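Local coordinates for protein macrophomate synthase intermolecular Diels-Alderase (Macrophoma commelinae, PDB 1IZC) that belongs to the HpcH/HpaI aldolase family, folds as a TIM barrel and holds a magnesium ion together with pyruvic acid, at residues 2-5 with 6-9; 132-135 with 136-139; 147-151 with 152-156. The protein carries 1 engineered substitution. All coordinates share one frame; numbering follows the deposited sequence.

Contact 1: 2-5 with 6-9; sequences AKSY and SEQP
Glu7 reaches back alongside Ser4 to the start of the modelled chain, and its carboxylate takes two of the polar bonds. OE2 of Glu7 accepts from Ala2 N at a short 2.6 Å, on its syn side, though the fit at this terminal residue is doubtful in detail. The same oxygen accepts from Ser4 N, 3.2 Å away and nearly straight (169°), this donor standing well above the carboxylate plane. The side chain gets there with CG anti to its own carbonyl carbon (chi1 -56°) and an extended run to CD.

Among the hydroxyls, Ser4 OG and Ser6 OG share a hydrogen bond of 3.0 Å whose direction stays open. Gln8 adds an amide bond: its NE2 gives a hydrogen to Lys3 O at 2.9 Å, the oxygen lying in the plane of the Gln8 amide.

Backbone bonds make two overlapping type I turns, Glu7 N to Ser4 O (3.0 Å, weak) and Gln8 N to Tyr5 O (2.9 Å).

The folded end lies in the loop ahead of helix 28-37, at the surface, where a second subunit meets it: Gln8 NE2 bonds Leu163 O and the Tyr5 ring meets Arg18, both of that neighbouring subunit.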
loop_
_atom_site.group_PDB
_atom_site.type_symbol
_atom_site.label_atom_id
_atom_site.label_comp_id
_atom_site.label_asym_id
_atom_site.label_seq_id
_atom_site.Cartn_x
_atom_site.Cartn_y
_atom_site.Cartn_z
ATOM N N ALA A 2 -42.574 -7.564 0.581
ATOM C CA ALA A 2 -42.949 -8.575 -0.458
ATOM C C ALA A 2 -41.845 -8.725 -1.510
ATOM O O ALA A 2 -41.923 -9.589 -2.392
ATOM C CB ALA A 2 -44.265 -8.160 -1.132
ATOM N N LYS A 3 -40.811 -7.890 -1.402
ATOM C CA LYS A 3 -39.713 -7.919 -2.356
ATOM C C LYS A 3 -38.333 -7.706 -1.732
ATOM O O LYS A 3 -37.395 -7.337 -2.431
ATOM C CB LYS A 3 -39.940 -6.861 -3.429
ATOM C CG LYS A 3 -39.995 -5.448 -2.894
ATOM C CD LYS A 3 -40.198 -4.465 -4.034
ATOM C CE LYS A 3 -40.303 -3.048 -3.521
ATOM N NZ LYS A 3 -40.437 -2.073 -4.633
ATOM N N SER A 4 -38.209 -7.922 -0.428
ATOM C CA SER A 4 -36.910 -7.771 0.227
ATOM C C SER A 4 -36.065 -8.984 -0.172
ATOM O O SER A 4 -36.579 -9.951 -0.733
ATOM C CB SER A 4 -37.074 -7.754 1.747
ATOM O OG SER A 4 -37.521 -9.015 2.206
ATOM N N TYR A 5 -34.770 -8.938 0.124
ATOM C CA TYR A 5 -33.888 -10.049 -0.208
ATOM C C TYR A 5 -34.377 -11.354 0.425
ATOM O O TYR A 5 -34.419 -12.400 -0.229
ATOM C CB TYR A 5 -32.473 -9.756 0.296
ATOM C CG TYR A 5 -31.475 -10.853 0.008
ATOM C CD1 TYR A 5 -30.917 -11.001 -1.266
ATOM C CD2 TYR A 5 -31.051 -11.718 1.022
ATOM C CE1 TYR A 5 -29.952 -11.976 -1.523
ATOM C CE2 TYR A 5 -30.084 -12.699 0.774
ATOM C CZ TYR A 5 -29.539 -12.818 -0.495
ATOM O OH TYR A 5 -28.556 -13.755 -0.730
ATOM N N SER A 6 -34.741 -11.291 1.702
ATOM C CA SER A 6 -35.198 -12.480 2.408
ATOM C C SER A 6 -36.443 -13.083 1.772
ATOM O O SER A 6 -36.672 -14.285 1.887
ATOM C CB SER A 6 -35.468 -12.163 3.885
ATOM O OG SER A 6 -36.504 -11.206 4.036
ATOM N N GLU A 7 -37.230 -12.253 1.091
ATOM C CA GLU A 7 -38.456 -12.710 0.436
ATOM C C GLU A 7 -38.220 -13.149 -1.005
ATOM O O GLU A 7 -39.171 -13.440 -1.730
ATOM C CB GLU A 7 -39.517 -11.604 0.438
ATOM C CG GLU A 7 -39.871 -11.049 1.805
ATOM C CD GLU A 7 -40.915 -9.946 1.716
ATOM O OE1 GLU A 7 -42.126 -10.263 1.726
ATOM O OE2 GLU A 7 -40.528 -8.759 1.617
ATOM N N GLN A 8 -36.960 -13.184 -1.429
ATOM C CA GLN A 8 -36.630 -13.599 -2.788
ATOM C C GLN A 8 -35.592 -14.721 -2.754
ATOM O O GLN A 8 -34.430 -14.522 -3.105
ATOM C CB GLN A 8 -36.101 -12.409 -3.604
ATOM C CG GLN A 8 -37.141 -11.323 -3.872
ATOM C CD GLN A 8 -36.699 -10.343 -4.947
ATOM O OE1 GLN A 8 -36.364 -10.739 -6.065
ATOM N NE2 GLN A 8 -36.703 -9.058 -4.616
ATOM N N PRO A 9 -36.014 -15.931 -2.344
ATOM C CA PRO A 9 -35.160 -17.126 -2.238
ATOM C C PRO A 9 -34.300 -17.431 -3.459
ATOM O O PRO A 9 -33.202 -17.983 -3.341
ATOM C CB PRO A 9 -36.163 -18.249 -1.962
ATOM C CG PRO A 9 -37.294 -17.542 -1.265
ATOM C CD PRO A 9 -37.421 -16.258 -2.048
#

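Contact 2: 132-135 with 136-139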
loop_
_atom_site.group_PDB
_atom_site.type_symbol
_atom_site.label_atom_id
_atom_site.label_comp_id
_atom_site.label_asym_id
_atom_site.label_seq_id
_atom_site.Cartn_x
_atom_site.Cartn_y
_atom_site.Cartn_z
ATOM N N VAL A 132 5.538 -33.900 5.137
ATOM C CA VAL A 132 4.105 -33.704 5.262
ATOM C C VAL A 132 3.714 -33.615 6.736
ATOM O O VAL A 132 2.878 -32.798 7.115
ATOM C CB VAL A 132 3.325 -34.851 4.581
ATOM C CG1 VAL A 132 1.828 -34.636 4.755
ATOM C CG2 VAL A 132 3.686 -34.911 3.096
ATOM N N ARG A 133 4.318 -34.441 7.580
ATOM C CA ARG A 133 3.971 -34.392 8.993
ATOM C C ARG A 133 4.379 -33.085 9.669
ATOM O O ARG A 133 3.799 -32.705 10.683
ATOM C CB ARG A 133 4.525 -35.625 9.719
ATOM C CG ARG A 133 3.821 -36.870 9.192
ATOM C CD ARG A 133 3.926 -38.114 10.051
ATOM N NE ARG A 133 2.925 -39.060 9.560
ATOM C CZ ARG A 133 3.192 -40.236 8.998
ATOM N NH1 ARG A 133 4.448 -40.645 8.864
ATOM N NH2 ARG A 133 2.195 -40.974 8.514
ATOM N N GLU A 134 5.359 -32.385 9.105
ATOM C CA GLU A 134 5.745 -31.099 9.674
ATOM C C GLU A 134 4.595 -30.130 9.424
ATOM O O GLU A 134 4.313 -29.258 10.252
ATOM C CB GLU A 134 7.037 -30.580 9.042
ATOM C CG GLU A 134 8.274 -31.284 9.573
ATOM C CD GLU A 134 8.358 -31.241 11.099
ATOM O OE1 GLU A 134 8.402 -30.127 11.674
ATOM O OE2 GLU A 134 8.374 -32.323 11.723
ATOM N N PHE A 135 3.917 -30.283 8.286
ATOM C CA PHE A 135 2.779 -29.413 8.001
ATOM C C PHE A 135 1.595 -29.803 8.870
ATOM O O PHE A 135 0.835 -28.952 9.320
ATOM C CB PHE A 135 2.373 -29.461 6.517
ATOM C CG PHE A 135 3.099 -28.451 5.671
ATOM C CD1 PHE A 135 4.384 -28.717 5.192
ATOM C CD2 PHE A 135 2.536 -27.203 5.428
ATOM C CE1 PHE A 135 5.101 -27.745 4.490
ATOM C CE2 PHE A 135 3.248 -26.220 4.723
ATOM C CZ PHE A 135 4.524 -26.488 4.259
ATOM N N VAL A 136 1.422 -31.095 9.118
ATOM C CA VAL A 136 0.317 -31.492 9.977
ATOM C C VAL A 136 0.486 -30.810 11.339
ATOM O O VAL A 136 -0.475 -30.275 11.900
ATOM C CB VAL A 136 0.275 -33.016 10.145
ATOM C CG1 VAL A 136 -0.811 -33.416 11.153
ATOM C CG2 VAL A 136 0.004 -33.659 8.802
ATOM N N LYS A 137 1.710 -30.799 11.862
ATOM C CA LYS A 137 1.956 -30.174 13.164
ATOM C C LYS A 137 1.561 -28.702 13.200
ATOM O O LYS A 137 0.988 -28.232 14.184
ATOM C CB LYS A 137 3.438 -30.286 13.560
ATOM C CG LYS A 137 3.937 -31.703 13.809
ATOM C CD LYS A 137 5.440 -31.684 14.088
ATOM C CE LYS A 137 6.019 -33.094 14.185
ATOM N NZ LYS A 137 7.516 -33.056 14.225
ATOM N N GLU A 138 1.859 -27.975 12.126
ATOM C CA GLU A 138 1.555 -26.547 12.083
ATOM C C GLU A 138 0.139 -26.191 11.643
ATOM O O GLU A 138 -0.338 -25.083 11.910
ATOM C CB GLU A 138 2.546 -25.834 11.156
ATOM C CG GLU A 138 3.999 -25.887 11.615
ATOM C CD GLU A 138 4.185 -25.296 13.000
ATOM O OE1 GLU A 138 3.642 -24.197 13.258
ATOM O OE2 GLU A 138 4.876 -25.925 13.830
ATOM N N MET A 139 -0.530 -27.123 10.977
ATOM C CA MET A 139 -1.868 -26.877 10.444
ATOM C C MET A 139 -3.047 -27.195 11.335
ATOM O O MET A 139 -4.144 -26.657 11.156
ATOM C CB MET A 139 -2.045 -27.653 9.145
ATOM C CG MET A 139 -1.316 -27.060 7.958
ATOM S SD MET A 139 -1.482 -28.055 6.466
ATOM C CE MET A 139 -3.296 -27.934 6.183
#
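Glu134 and Lys137 run side by side, pointing the same way, and end in a salt bridge: Lys137 NZ stands 2.7 Å from Glu134 OE2, on the syn side and 21° out of the carboxylate plane. The lysine is extended beyond CG, while the glutamate is bent at chi2 (-54°), which brings its carboxylate round to the amine. On the buried side the Met139 sulfur comes to the edge of the Phe135 ring, near its plane, with SD 4.1 Å from Phe135 CB. Val136 sends CG2 to within 3.4 Å of Val132 O.

All of these sit on helix 129-139, which in the TIM barrel follows strand 120-123. Its backbone bonds include Val136 N to Val132 O (3.0 Å), Lys137 N to Arg133 O (3.1 Å) and Met139 N to Phe135 O (2.8 Å).

Farther out, Val132, Val136 and Met139 pack on strand 179-184, and Phe135 and Met139 on strand 120-123; these last two also meet Leu110 of helix 107-116. Two further charged side chains pair outside the segments: Arg133 NE forms a salt bridge with Glu201 OE2, and Glu138 OE2 forms one with Arg146 NH1.

Contact 3: 147-151 with 152-156; sequences RSFSP and WTFSP
The loop between helices 129-139 and 171-177 of the TIM barrel makes a tight turn here, where Pro151 meets Trp152 and Phe149 meets Phe154 from either end of the turn, and it leans on a third subunit. The side chain of Phe149 lies about 6 Å from a bound pyruvic acid and a bound magnesium ion.

Pro151 and Trp152 lie side by side. Pro151 CG sits over one face of the indole, 3.7 Å from the centroid of the five-membered ring and only 6° off its normal: a CH-pi contact. Trp152 chi1 is -33°, CG turned away from the staggered position beside the backbone N, a twist that places the indole face against the proline ring. Its NE1 bonds Asp70 OD2 of the third subunit. Trp152 N makes a weak hydrogen bond to Ser150 OG (3.3 Å).

The two rings that flank the turn meet obliquely, Phe149 CE2 against Phe154 CE1 at 3.4 Å, with centroids 5.5 Å apart and planes at 75°. Phe154 CE1 also brings the ring edge to Ser150 O, in plane, at 3.5 Å. A water donates to this same Ser150 O at 2.7 Å and lies 2.7 Å from Thr153 OG1, so it bridges the turn; it also stands over the centre of one face of the Phe149 ring. Thr153 OG1 has a further partner in Tyr24 OH.

Ser148 OG and Phe149 N bond the carboxylate of Asp211 of the third subunit, a magnesium ligand in this protein; Ser148 OG also bonds His73 NE2 of that subunit. The turn thus offers a second-shell grip on a metal ligand across the interface, and the two bonds to Asp211 probably help to orient that carboxylate, while the turn's own contacts are ring packing, a bridging water and one weak bond.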
loop_
_atom_site.group_PDB
_atom_site.type_symbol
_atom_site.label_atom_id
_atom_site.label_comp_id
_atom_site.label_asym_id
_atom_site.label_seq_id
_atom_site.Cartn_x
_atom_site.Cartn_y
_atom_site.Cartn_z
ATOM N N ARG A 147 -0.636 -26.424 16.169
ATOM C CA ARG A 147 -0.915 -25.118 15.583
ATOM C C ARG A 147 -1.211 -24.115 16.688
ATOM O O ARG A 147 -1.913 -24.418 17.653
ATOM C CB ARG A 147 -2.115 -25.200 14.634
ATOM C CG ARG A 147 -2.554 -23.829 14.083
ATOM C CD ARG A 147 -3.775 -23.946 13.184
ATOM N NE ARG A 147 -4.278 -22.628 12.795
ATOM C CZ ARG A 147 -5.451 -22.423 12.197
ATOM N NH1 ARG A 147 -6.233 -23.450 11.911
ATOM N NH2 ARG A 147 -5.857 -21.191 11.920
ATOM N N SER A 148 -0.668 -22.912 16.533
ATOM C CA SER A 148 -0.874 -21.851 17.499
ATOM C C SER A 148 -2.206 -21.161 17.254
ATOM O O SER A 148 -2.560 -20.830 16.121
ATOM C CB SER A 148 0.261 -20.831 17.405
ATOM O OG SER A 148 0.068 -19.789 18.338
ATOM N N PHE A 149 -2.927 -20.924 18.337
ATOM C CA PHE A 149 -4.227 -20.286 18.287
ATOM C C PHE A 149 -4.100 -18.751 18.245
ATOM O O PHE A 149 -3.473 -18.155 19.122
ATOM C CB PHE A 149 -5.007 -20.721 19.526
ATOM C CG PHE A 149 -6.444 -20.347 19.493
ATOM C CD1 PHE A 149 -7.367 -21.149 18.827
ATOM C CD2 PHE A 149 -6.881 -19.176 20.102
ATOM C CE1 PHE A 149 -8.718 -20.789 18.764
ATOM C CE2 PHE A 149 -8.228 -18.808 20.046
ATOM C CZ PHE A 149 -9.144 -19.619 19.374
ATOM N N SER A 150 -4.690 -18.113 17.236
ATOM C CA SER A 150 -4.632 -16.655 17.121
ATOM C C SER A 150 -5.793 -16.004 17.848
ATOM O O SER A 150 -6.929 -16.449 17.732
ATOM C CB SER A 150 -4.684 -16.210 15.657
ATOM O OG SER A 150 -4.796 -14.795 15.554
ATOM N N PRO A 151 -5.522 -14.933 18.601
ATOM C CA PRO A 151 -6.601 -14.263 19.321
ATOM C C PRO A 151 -7.317 -13.226 18.463
ATOM O O PRO A 151 -8.475 -12.900 18.733
ATOM C CB PRO A 151 -5.870 -13.615 20.493
ATOM C CG PRO A 151 -4.590 -13.170 19.849
ATOM C CD PRO A 151 -4.208 -14.401 19.016
ATOM N N TRP A 152 -6.645 -12.737 17.417
ATOM C CA TRP A 152 -7.199 -11.673 16.578
ATOM C C TRP A 152 -8.178 -12.044 15.465
ATOM O O TRP A 152 -8.707 -11.153 14.803
ATOM C CB TRP A 152 -6.072 -10.860 15.934
ATOM C CG TRP A 152 -4.820 -10.712 16.756
ATOM C CD1 TRP A 152 -3.652 -11.404 16.597
ATOM C CD2 TRP A 152 -4.599 -9.795 17.832
ATOM N NE1 TRP A 152 -2.715 -10.972 17.506
ATOM C CE2 TRP A 152 -3.269 -9.986 18.278
ATOM C CE3 TRP A 152 -5.391 -8.825 18.461
ATOM C CZ2 TRP A 152 -2.714 -9.244 19.326
ATOM C CZ3 TRP A 152 -4.837 -8.082 19.509
ATOM C CH2 TRP A 152 -3.510 -8.299 19.928
ATOM N N THR A 153 -8.419 -13.333 15.267
ATOM C CA THR A 153 -9.307 -13.791 14.197
ATOM C C THR A 153 -10.785 -13.724 14.546
ATOM O O THR A 153 -11.643 -13.769 13.662
ATOM C CB THR A 153 -8.999 -15.242 13.812
ATOM O OG1 THR A 153 -9.151 -16.080 14.967
ATOM C CG2 THR A 153 -7.572 -15.362 13.283
ATOM N N PHE A 154 -11.081 -13.619 15.833
ATOM C CA PHE A 154 -12.466 -13.579 16.282
ATOM C C PHE A 154 -12.609 -12.669 17.487
ATOM O O PHE A 154 -11.647 -12.051 17.928
ATOM C CB PHE A 154 -12.926 -14.987 16.653
ATOM C CG PHE A 154 -12.220 -15.555 17.858
ATOM C CD1 PHE A 154 -10.855 -15.826 17.818
ATOM C CD2 PHE A 154 -12.910 -15.775 19.046
ATOM C CE1 PHE A 154 -10.189 -16.307 18.943
ATOM C CE2 PHE A 154 -12.250 -16.257 20.181
ATOM C CZ PHE A 154 -10.884 -16.523 20.126
ATOM N N SER A 155 -13.823 -12.589 18.015
ATOM C CA SER A 155 -14.088 -11.759 19.179
ATOM C C SER A 155 -15.012 -12.548 20.094
ATOM O O SER A 155 -16.175 -12.771 19.773
ATOM C CB SER A 155 -14.760 -10.450 18.762
ATOM O OG SER A 155 -14.917 -9.609 19.888
ATOM N N PRO A 156 -14.494 -12.995 21.245
ATOM C CA PRO A 156 -15.277 -13.773 22.211
ATOM C C PRO A 156 -16.627 -13.155 22.563
ATOM O O PRO A 156 -16.690 -11.990 22.967
ATOM C CB PRO A 156 -14.342 -13.848 23.423
ATOM C CG PRO A 156 -12.999 -13.896 22.782
ATOM C CD PRO A 156 -13.112 -12.813 21.719
HETATM O O HOH W 1 -7.970 -18.270 16.002
#

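How the contacts relate
From the N terminus, contact 1 folds the first residues into overlapping turns well ahead of helix 28-37, at the meeting with the second subunit. Contact 2 follows on helix 129-139 of the layer of helices round the barrel, and contact 3 in the loop after it. Each joins adjacent segments, so none closes a long loop, and they run in series without nesting or crossing. Contact 1 stands apart, its nearest atoms about 30 Å from contact 2 and about 22 Å from contact 3. Contacts 2 and 3 touch: Arg147 CB packs 3.3 Å from Glu138 O, joining the helix end to the loop that reaches the third subunit.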